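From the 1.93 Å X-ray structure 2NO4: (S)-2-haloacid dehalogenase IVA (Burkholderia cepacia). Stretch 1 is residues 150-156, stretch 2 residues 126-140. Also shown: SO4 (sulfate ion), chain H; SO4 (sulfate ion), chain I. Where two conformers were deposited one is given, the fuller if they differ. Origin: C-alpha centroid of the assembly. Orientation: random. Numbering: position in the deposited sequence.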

# COMPACT_ATOMS: atom_id res chain seq x y z
N SER B 150 -19.68 -18.00 -9.79
CA SER B 150 -19.55 -17.64 -8.40
C SER B 150 -18.78 -16.32 -8.26
O SER B 150 -17.92 -15.98 -9.07
CB SER B 150 -18.86 -18.78 -7.63
OG SER B 150 -18.47 -18.39 -6.33
N CYS B 151 -19.14 -15.55 -7.24
CA CYS B 151 -18.48 -14.29 -6.97
C CYS B 151 -18.19 -14.29 -5.48
O CYS B 151 -19.11 -14.22 -4.64
CB CYS B 151 -19.39 -13.14 -7.39
SG CYS B 151 -18.64 -11.49 -7.16
N LEU B 152 -16.90 -14.38 -5.17
CA LEU B 152 -16.42 -14.47 -3.79
C LEU B 152 -15.80 -13.14 -3.33
O LEU B 152 -15.05 -12.50 -4.07
CB LEU B 152 -15.46 -15.65 -3.66
CG LEU B 152 -16.15 -16.96 -4.06
CD1 LEU B 152 -15.16 -18.10 -4.11
CD2 LEU B 152 -17.30 -17.29 -3.10
N SER B 153 -16.14 -12.72 -2.11
CA SER B 153 -15.77 -11.41 -1.60
C SER B 153 -14.89 -11.49 -0.35
O SER B 153 -15.11 -12.37 0.51
CB SER B 153 -17.01 -10.59 -1.31
OG SER B 153 -16.62 -9.35 -0.75
N ALA B 154 -13.93 -10.56 -0.23
CA ALA B 154 -13.15 -10.36 1.02
C ALA B 154 -14.07 -10.07 2.22
O ALA B 154 -13.71 -10.35 3.37
CB ALA B 154 -12.18 -9.19 0.87
N ASP B 155 -15.21 -9.45 1.93
CA ASP B 155 -16.17 -9.05 2.92
C ASP B 155 -16.81 -10.24 3.66
O ASP B 155 -17.37 -10.05 4.73
CB ASP B 155 -17.27 -8.18 2.30
CG ASP B 155 -17.95 -7.29 3.34
OD1 ASP B 155 -17.25 -6.62 4.15
OD2 ASP B 155 -19.19 -7.23 3.35
N ASP B 156 -16.69 -11.44 3.11
CA ASP B 156 -17.23 -12.64 3.76
C ASP B 156 -16.36 -13.01 4.95
O ASP B 156 -16.88 -13.45 5.97
CB ASP B 156 -17.37 -13.80 2.77
CG ASP B 156 -18.34 -13.48 1.65
OD1 ASP B 156 -19.30 -12.77 1.94
OD2 ASP B 156 -18.16 -13.89 0.48
S SO4 H . -10.10 -6.75 -6.37
O1 SO4 H . -11.10 -7.16 -7.33
O2 SO4 H . -10.53 -5.58 -5.61
O3 SO4 H . -9.70 -7.83 -5.50
O4 SO4 H . -8.96 -6.36 -7.20
S SO4 I . -22.89 -5.96 1.23
O1 SO4 I . -24.28 -5.85 0.76
O2 SO4 I . -22.77 -5.18 2.48
O3 SO4 I . -22.60 -7.38 1.48
O4 SO4 I . -22.01 -5.39 0.19
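Stretch 2 (126-140) ILSNGNDEMLQAALK

Stretch 2 enters as a strand, residues 126-128, passes through a short loop, and continues from Asp-132 as a helix that runs beyond Lys-140. Its strand lies beside strand 150-153 in parallel register: the two N-to-C directions differ by 14° and the axes approach to 4.7 Å. The pairing is Cys-151 with Ile-126, Leu-152 with Leu-127 and Ser-153 with Ser-128, at CA-CA distances of 4.6, 4.7 and 5.1 Å. The helix returns over the same strand in a roughly antiparallel sense, with a crossing angle of 147° and a closest axis approach of 9.7 Å, a spacing that leaves room for a layer of side chains.

The hydrogen bonds confirm the parallel arrangement, because Leu-152 and Ser-128 each bond to two different residues of the partner stretch. Ile-126 N donates to Ser-150 O (2.9 Å, 158° at the hydrogen), Leu-152 N to Ile-126 O (2.7 Å, 167°), Ser-128 N to Leu-152 O (2.9 Å, 155°) and Ala-154 N to Ser-128 O (2.8 Å, 154°). Two CA-H...O contacts supplement this ladder, Leu-127 CA to Leu-152 O and Ser-153 CA to Ser-128 O, both 3.4 Å. Beyond the last bridge the chains stay close, and Ala-154 CB lies 3.7 Å from Asn-129 CA.

Side chains alternate between the two faces of the sheet. Cys-151, Ile-126, Ser-153 and Ser-128 share the face on which the helix packs. Here Cys-151, with chi1 in the t well, directs its sulfur at the helix: SG is 3.3 Å from Leu-135 CD1 and 3.8 Å from Leu-139 CD1, two leucines one helical turn apart, and 4.1 Å from Ile-126 CG2 in the neighbouring strand. The two leucine contacts bridge strand and helix, and the contact with Ile-126 lies within the sheet. On the other face, Leu-152 CB rests 3.7 Å from Leu-127 CD1.

Ser-153 ties the strand end to the loop before the helix. Ser-153 OG donates to Gly-130 O at 2.6 Å and accepts from Asp-155 N at 3.0 Å, so one hydroxyl both holds the loop and stabilises the turn of its own chain. Ser-128 OG similarly accepts from Gly-130 N (2.9 Å) while donating to sulfate H O1 (2.8 Å); that ion also receives Asn-129 N at O3 (2.8 Å).

At the start of the helix, Asp-155 CB meets Asn-131 CB at 3.8 Å. Asn-131 occupies the N-cap position but makes no side-chain capping bond; its ND2 instead donates to sulfate I O4 (2.8 Å), an oxygen that Glu-133 N also reaches at 2.8 Å. A water extends the contact, accepting from Asp-132 N (2.7 Å from its O) and donating to Asp-155 OD2 (3.0 Å from the same O) and to O3 of sulfate I. In all, 535 Å² is buried between the stretches, counting both sides.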

# COMPACT_ATOMS: atom_id res chain seq x y z
N ILE B 126 -15.23 -15.03 -9.64
CA ILE B 126 -14.48 -13.84 -9.23
C ILE B 126 -14.06 -14.03 -7.75
O ILE B 126 -14.82 -14.59 -6.94
CB ILE B 126 -15.32 -12.55 -9.46
CG1 ILE B 126 -15.35 -12.20 -10.95
CG2 ILE B 126 -14.77 -11.34 -8.61
CD1 ILE B 126 -16.29 -11.07 -11.30
N LEU B 127 -12.83 -13.60 -7.42
CA LEU B 127 -12.40 -13.45 -6.01
C LEU B 127 -11.90 -11.99 -5.87
O LEU B 127 -10.88 -11.59 -6.50
CB LEU B 127 -11.31 -14.48 -5.66
CG LEU B 127 -10.74 -14.34 -4.24
CD1 LEU B 127 -11.87 -14.71 -3.20
CD2 LEU B 127 -9.45 -15.15 -4.05
N SER B 128 -12.63 -11.21 -5.08
CA SER B 128 -12.44 -9.76 -5.06
C SER B 128 -12.40 -9.19 -3.64
O SER B 128 -13.13 -9.65 -2.75
CB SER B 128 -13.61 -9.09 -5.82
OG SER B 128 -13.45 -7.66 -5.82
N ASN B 129 -11.60 -8.15 -3.44
CA ASN B 129 -11.74 -7.30 -2.24
C ASN B 129 -13.10 -6.60 -2.12
O ASN B 129 -13.48 -6.21 -1.02
CB ASN B 129 -10.68 -6.19 -2.20
CG ASN B 129 -9.27 -6.72 -1.99
OD1 ASN B 129 -9.06 -7.70 -1.27
ND2 ASN B 129 -8.29 -6.04 -2.61
N GLY B 130 -13.78 -6.39 -3.25
CA GLY B 130 -15.00 -5.60 -3.28
C GLY B 130 -16.10 -6.37 -2.53
O GLY B 130 -16.18 -7.59 -2.63
N ASN B 131 -16.87 -5.65 -1.73
CA ASN B 131 -18.05 -6.21 -1.04
C ASN B 131 -19.18 -6.44 -2.06
O ASN B 131 -19.18 -5.82 -3.15
CB ASN B 131 -18.51 -5.28 0.10
CG ASN B 131 -18.78 -3.84 -0.36
OD1 ASN B 131 -17.85 -3.08 -0.63
ND2 ASN B 131 -20.07 -3.45 -0.39
N ASP B 132 -20.13 -7.30 -1.73
CA ASP B 132 -21.12 -7.73 -2.71
C ASP B 132 -21.88 -6.57 -3.36
O ASP B 132 -22.07 -6.53 -4.56
CB ASP B 132 -22.08 -8.76 -2.13
CG ASP B 132 -22.82 -9.51 -3.22
OD1 ASP B 132 -24.04 -9.29 -3.35
OD2 ASP B 132 -22.18 -10.28 -3.96
N GLU B 133 -22.33 -5.63 -2.55
CA GLU B 133 -23.15 -4.55 -3.09
C GLU B 133 -22.49 -3.75 -4.23
O GLU B 133 -23.10 -3.56 -5.30
CB GLU B 133 -23.64 -3.58 -2.02
CG GLU B 133 -24.67 -2.63 -2.63
CD GLU B 133 -25.11 -1.53 -1.70
OE1 GLU B 133 -25.51 -0.45 -2.22
OE2 GLU B 133 -25.05 -1.75 -0.46
N MET B 134 -21.26 -3.25 -4.01
CA MET B 134 -20.56 -2.52 -5.06
C MET B 134 -20.21 -3.42 -6.27
O MET B 134 -20.34 -3.01 -7.42
CB MET B 134 -19.32 -1.79 -4.50
CG MET B 134 -18.12 -2.68 -4.18
SD MET B 134 -16.78 -1.74 -3.44
CE MET B 134 -16.09 -0.94 -4.94
N LEU B 135 -19.79 -4.65 -6.00
CA LEU B 135 -19.31 -5.54 -7.05
C LEU B 135 -20.47 -6.03 -7.93
O LEU B 135 -20.35 -6.06 -9.16
CB LEU B 135 -18.60 -6.74 -6.45
CG LEU B 135 -17.30 -7.25 -7.10
CD1 LEU B 135 -17.12 -8.67 -6.61
CD2 LEU B 135 -17.25 -7.20 -8.63
N GLN B 136 -21.57 -6.43 -7.28
CA GLN B 136 -22.77 -6.87 -8.00
C GLN B 136 -23.34 -5.81 -8.94
O GLN B 136 -23.68 -6.12 -10.10
CB GLN B 136 -23.84 -7.40 -7.02
CG GLN B 136 -23.65 -8.87 -6.65
CD GLN B 136 -23.62 -9.78 -7.91
OE1 GLN B 136 -22.61 -10.44 -8.20
NE2 GLN B 136 -24.72 -9.77 -8.66
N ALA B 137 -23.41 -4.57 -8.46
CA ALA B 137 -23.81 -3.44 -9.30
C ALA B 137 -22.94 -3.33 -10.57
O ALA B 137 -23.47 -3.19 -11.69
CB ALA B 137 -23.78 -2.12 -8.51
N ALA B 138 -21.61 -3.38 -10.39
CA ALA B 138 -20.67 -3.29 -11.54
C ALA B 138 -20.83 -4.49 -12.48
O ALA B 138 -20.84 -4.32 -13.71
CB ALA B 138 -19.22 -3.16 -11.06
N LEU B 139 -20.98 -5.68 -11.90
CA LEU B 139 -21.15 -6.89 -12.69
C LEU B 139 -22.47 -6.87 -13.47
O LEU B 139 -22.50 -7.28 -14.64
CB LEU B 139 -21.05 -8.16 -11.84
CG LEU B 139 -19.70 -8.44 -11.19
CD1 LEU B 139 -19.80 -9.70 -10.30
CD2 LEU B 139 -18.56 -8.52 -12.21
N LYS B 140 -23.54 -6.41 -12.83
CA LYS B 140 -24.82 -6.32 -13.54
C LYS B 140 -24.77 -5.30 -14.68
O LYS B 140 -25.20 -5.59 -15.81
CB LYS B 140 -25.98 -6.00 -12.59
CG LYS B 140 -26.47 -7.20 -11.76
CD LYS B 140 -27.98 -7.10 -11.54
CE LYS B 140 -28.77 -7.33 -12.85
NZ LYS B 140 -29.86 -6.30 -13.10
O HOH W 1 -20.26 -8.37 0.75